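Local coordinates for protein sugar-phosphate aldolase (Thermotoga maritima, PDB 1PVT) that belongs to the class II aldolase and adducin N-terminal domain family, with helices packed against a central mixed beta-sheet, at residues I7-A18 against M69-I79. Numbering follows the deposited sequence.
Sequences IREIQKVAYWLA and MREVYEDDSKI
Ala14 and Val72 meet at the apolar centre, where the methyl of Ala14 sits against CG2 of Val72 and near the selenium of Met69, modelled as selenomethionine. The small side chain of Ala14 is consistent with the close approach of helix 69-72: the CA atoms of Ala14 and Met69 are 4.6 Å apart, and Ala18 CB rests over the backbone of Arg70. At the other end Ile79 reaches back with CD1, which lies 3.4 Å from Ile10 CG2 and also touches Ile7 CG2 and Gln11 CG. Toward the rim, the edge of the Tyr15 ring points at the face of Tyr73 in a T-shaped (edge-to-face) stack, centroids 4.9 Å apart and planes at 66°. A chi1 of 176° swings the Tyr15 ring away from its own backbone N and sets Tyr15 CD1 over the centre of the Tyr73 ring, whose opposite face is covered by Glu74 CG. Gln11 forms the polar edge: its extended chain carries NE2 to Val72 O at 3.1 Å, the acceptor lying nearly in the amide plane. This bond, its N-H...O angle 154°, ties the side chain to the backbone, while its amide also brushes Asp76 CB. Beyond, an Asx turn at Asp75 leads into strand 79-84. On the sheet side, Ile10 and Met69 touch strands 28-34 and 58-63, Ile79 packs on Leu61 of strand 58-63, and helix 203-224 flanks helix 2-19 through Val13, Trp16 and Leu17.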
# COMPACT_ATOMS: atom_id res chain seq x y z
N ILE A 7 6.80 12.40 -6.70
CA ILE A 7 5.39 12.80 -6.78
C ILE A 7 4.79 12.36 -8.09
O ILE A 7 3.71 11.78 -8.13
CB ILE A 7 5.23 14.32 -6.71
CG1 ILE A 7 5.88 14.85 -5.44
CG2 ILE A 7 3.77 14.68 -6.78
CD1 ILE A 7 5.51 14.09 -4.20
N ARG A 8 5.49 12.68 -9.17
CA ARG A 8 5.06 12.30 -10.50
C ARG A 8 4.96 10.78 -10.57
O ARG A 8 4.04 10.24 -11.17
CB ARG A 8 6.05 12.83 -11.55
CG ARG A 8 5.87 14.31 -11.86
CD ARG A 8 7.18 15.00 -12.21
NE ARG A 8 7.01 16.45 -12.40
CZ ARG A 8 7.97 17.36 -12.22
NH1 ARG A 8 9.19 16.98 -11.84
NH2 ARG A 8 7.72 18.65 -12.43
N GLU A 9 5.89 10.10 -9.91
CA GLU A 9 5.92 8.64 -9.90
C GLU A 9 4.70 8.10 -9.19
O GLU A 9 4.18 7.04 -9.52
CB GLU A 9 7.18 8.13 -9.21
CG GLU A 9 7.73 6.88 -9.86
CD GLU A 9 8.58 6.05 -8.90
OE1 GLU A 9 9.51 6.64 -8.28
OE2 GLU A 9 8.31 4.82 -8.78
N ILE A 10 4.27 8.84 -8.18
CA ILE A 10 3.09 8.46 -7.43
C ILE A 10 1.85 8.76 -8.26
O ILE A 10 0.95 7.93 -8.36
CB ILE A 10 3.01 9.24 -6.11
CG1 ILE A 10 4.03 8.65 -5.13
CG2 ILE A 10 1.56 9.23 -5.57
CD1 ILE A 10 3.95 9.25 -3.72
N GLN A 11 1.80 9.96 -8.83
CA GLN A 11 0.65 10.36 -9.64
C GLN A 11 0.44 9.41 -10.81
O GLN A 11 -0.70 9.03 -11.11
CB GLN A 11 0.85 11.77 -10.15
CG GLN A 11 0.71 12.80 -9.06
CD GLN A 11 0.75 14.21 -9.61
OE1 GLN A 11 1.78 14.66 -10.11
NE2 GLN A 11 -0.39 14.90 -9.52
N LYS A 12 1.53 9.01 -11.46
CA LYS A 12 1.44 8.09 -12.57
C LYS A 12 0.78 6.79 -12.12
O LYS A 12 -0.09 6.26 -12.80
CB LYS A 12 2.84 7.83 -13.14
CG LYS A 12 2.87 6.80 -14.27
CD LYS A 12 4.24 6.74 -14.95
CE LYS A 12 4.31 5.59 -15.97
NZ LYS A 12 3.29 5.69 -17.05
N VAL A 13 1.19 6.28 -10.96
CA VAL A 13 0.61 5.04 -10.41
C VAL A 13 -0.88 5.22 -10.08
O VAL A 13 -1.68 4.31 -10.30
CB VAL A 13 1.38 4.57 -9.14
CG1 VAL A 13 0.55 3.55 -8.34
CG2 VAL A 13 2.74 3.98 -9.55
N ALA A 14 -1.23 6.39 -9.55
CA ALA A 14 -2.61 6.68 -9.21
C ALA A 14 -3.43 6.56 -10.46
O ALA A 14 -4.53 6.02 -10.44
CB ALA A 14 -2.73 8.07 -8.67
N TYR A 15 -2.90 7.08 -11.56
CA TYR A 15 -3.60 7.03 -12.83
C TYR A 15 -3.87 5.61 -13.28
O TYR A 15 -5.01 5.23 -13.51
CB TYR A 15 -2.80 7.72 -13.92
CG TYR A 15 -3.46 7.60 -15.26
CD1 TYR A 15 -4.63 8.29 -15.54
CD2 TYR A 15 -2.95 6.73 -16.23
CE1 TYR A 15 -5.28 8.14 -16.75
CE2 TYR A 15 -3.60 6.56 -17.45
CZ TYR A 15 -4.77 7.27 -17.71
OH TYR A 15 -5.46 7.10 -18.90
N TRP A 16 -2.81 4.83 -13.41
CA TRP A 16 -2.97 3.46 -13.84
C TRP A 16 -3.90 2.65 -12.96
O TRP A 16 -4.62 1.78 -13.43
CB TRP A 16 -1.61 2.80 -13.94
CG TRP A 16 -0.99 3.22 -15.21
CD1 TRP A 16 -0.10 4.24 -15.40
CD2 TRP A 16 -1.35 2.74 -16.50
NE1 TRP A 16 0.10 4.44 -16.75
CE2 TRP A 16 -0.65 3.53 -17.45
CE3 TRP A 16 -2.20 1.71 -16.96
CZ2 TRP A 16 -0.79 3.34 -18.83
CZ3 TRP A 16 -2.33 1.52 -18.32
CH2 TRP A 16 -1.63 2.33 -19.24
N LEU A 17 -3.87 2.97 -11.68
CA LEU A 17 -4.72 2.33 -10.69
C LEU A 17 -6.20 2.57 -11.04
O LEU A 17 -7.02 1.65 -11.03
CB LEU A 17 -4.38 2.93 -9.31
CG LEU A 17 -4.01 2.09 -8.09
CD1 LEU A 17 -3.41 0.78 -8.50
CD2 LEU A 17 -3.03 2.88 -7.24
N ALA A 18 -6.52 3.83 -11.35
CA ALA A 18 -7.88 4.23 -11.69
C ALA A 18 -8.33 3.73 -13.06
O ALA A 18 -9.42 3.18 -13.20
CB ALA A 18 -8.00 5.75 -11.64
N MSE A 69 -7.75 8.15 -6.47
CA MSE A 69 -6.72 7.98 -7.47
C MSE A 69 -7.02 8.66 -8.79
O MSE A 69 -6.10 9.15 -9.46
CB MSE A 69 -6.48 6.49 -7.72
CG MSE A 69 -6.16 5.71 -6.47
SE MSE A 69 -4.69 6.44 -5.39
CE MSE A 69 -5.73 7.60 -4.21
N ARG A 70 -8.30 8.70 -9.17
CA ARG A 70 -8.67 9.30 -10.46
C ARG A 70 -8.49 10.78 -10.38
O ARG A 70 -8.72 11.49 -11.36
CB ARG A 70 -10.11 8.97 -10.83
CG ARG A 70 -11.18 9.67 -10.00
CD ARG A 70 -12.59 9.45 -10.58
NE ARG A 70 -13.60 10.24 -9.89
CZ ARG A 70 -14.24 9.85 -8.79
NH1 ARG A 70 -13.97 8.66 -8.26
NH2 ARG A 70 -15.13 10.65 -8.21
N GLU A 71 -8.06 11.23 -9.21
CA GLU A 71 -7.83 12.65 -8.96
C GLU A 71 -6.39 12.96 -8.55
O GLU A 71 -5.81 13.93 -9.04
CB GLU A 71 -8.79 13.15 -7.88
CG GLU A 71 -10.25 12.86 -8.19
CD GLU A 71 -11.22 13.72 -7.39
OE1 GLU A 71 -11.11 13.76 -6.14
OE2 GLU A 71 -12.09 14.36 -8.03
N VAL A 72 -5.80 12.15 -7.68
CA VAL A 72 -4.44 12.45 -7.26
C VAL A 72 -3.46 12.35 -8.41
O VAL A 72 -2.34 12.86 -8.33
CB VAL A 72 -3.98 11.54 -6.09
CG1 VAL A 72 -5.16 10.79 -5.52
CG2 VAL A 72 -2.86 10.63 -6.55
N TYR A 73 -3.86 11.71 -9.50
CA TYR A 73 -2.95 11.60 -10.63
C TYR A 73 -2.95 12.92 -11.37
O TYR A 73 -2.05 13.21 -12.16
CB TYR A 73 -3.36 10.48 -11.58
CG TYR A 73 -4.29 10.91 -12.69
CD1 TYR A 73 -3.82 11.57 -13.82
CD2 TYR A 73 -5.66 10.69 -12.59
CE1 TYR A 73 -4.67 12.01 -14.81
CE2 TYR A 73 -6.53 11.11 -13.58
CZ TYR A 73 -6.03 11.78 -14.69
OH TYR A 73 -6.92 12.24 -15.63
N GLU A 74 -3.96 13.73 -11.11
CA GLU A 74 -4.09 15.02 -11.75
C GLU A 74 -3.71 16.19 -10.84
O GLU A 74 -3.05 17.14 -11.27
CB GLU A 74 -5.53 15.23 -12.21
CG GLU A 74 -5.81 14.83 -13.62
CD GLU A 74 -7.06 15.49 -14.12
OE1 GLU A 74 -8.13 15.26 -13.51
OE2 GLU A 74 -6.96 16.24 -15.11
N ASP A 75 -4.15 16.11 -9.59
CA ASP A 75 -3.92 17.16 -8.61
C ASP A 75 -2.94 16.70 -7.53
O ASP A 75 -3.30 15.93 -6.65
CB ASP A 75 -5.28 17.54 -8.01
CG ASP A 75 -5.19 18.63 -6.96
OD1 ASP A 75 -4.25 19.46 -7.03
OD2 ASP A 75 -6.07 18.68 -6.08
N ASP A 76 -1.70 17.19 -7.59
CA ASP A 76 -0.68 16.80 -6.62
C ASP A 76 -0.91 17.45 -5.26
O ASP A 76 -0.14 17.25 -4.33
CB ASP A 76 0.70 17.17 -7.14
CG ASP A 76 1.00 18.64 -7.01
OD1 ASP A 76 0.08 19.46 -7.23
OD2 ASP A 76 2.15 18.98 -6.68
N SER A 77 -1.99 18.22 -5.14
CA SER A 77 -2.30 18.85 -3.87
C SER A 77 -2.95 17.77 -3.03
O SER A 77 -3.17 17.95 -1.84
CB SER A 77 -3.31 19.97 -4.06
OG SER A 77 -4.60 19.41 -4.06
N LYS A 78 -3.29 16.66 -3.68
CA LYS A 78 -3.92 15.52 -3.00
C LYS A 78 -2.86 14.59 -2.44
O LYS A 78 -3.17 13.49 -1.98
CB LYS A 78 -4.80 14.73 -3.97
CG LYS A 78 -5.85 15.53 -4.71
CD LYS A 78 -7.08 15.81 -3.85
CE LYS A 78 -8.21 16.45 -4.68
NZ LYS A 78 -9.50 16.54 -3.94
N ILE A 79 -1.59 15.00 -2.48
CA ILE A 79 -0.51 14.18 -1.95
C ILE A 79 0.19 14.94 -0.83
O ILE A 79 0.55 16.10 -1.00
CB ILE A 79 0.54 13.84 -3.03
CG1 ILE A 79 -0.11 12.96 -4.12
CG2 ILE A 79 1.75 13.15 -2.39
CD1 ILE A 79 0.83 12.56 -5.24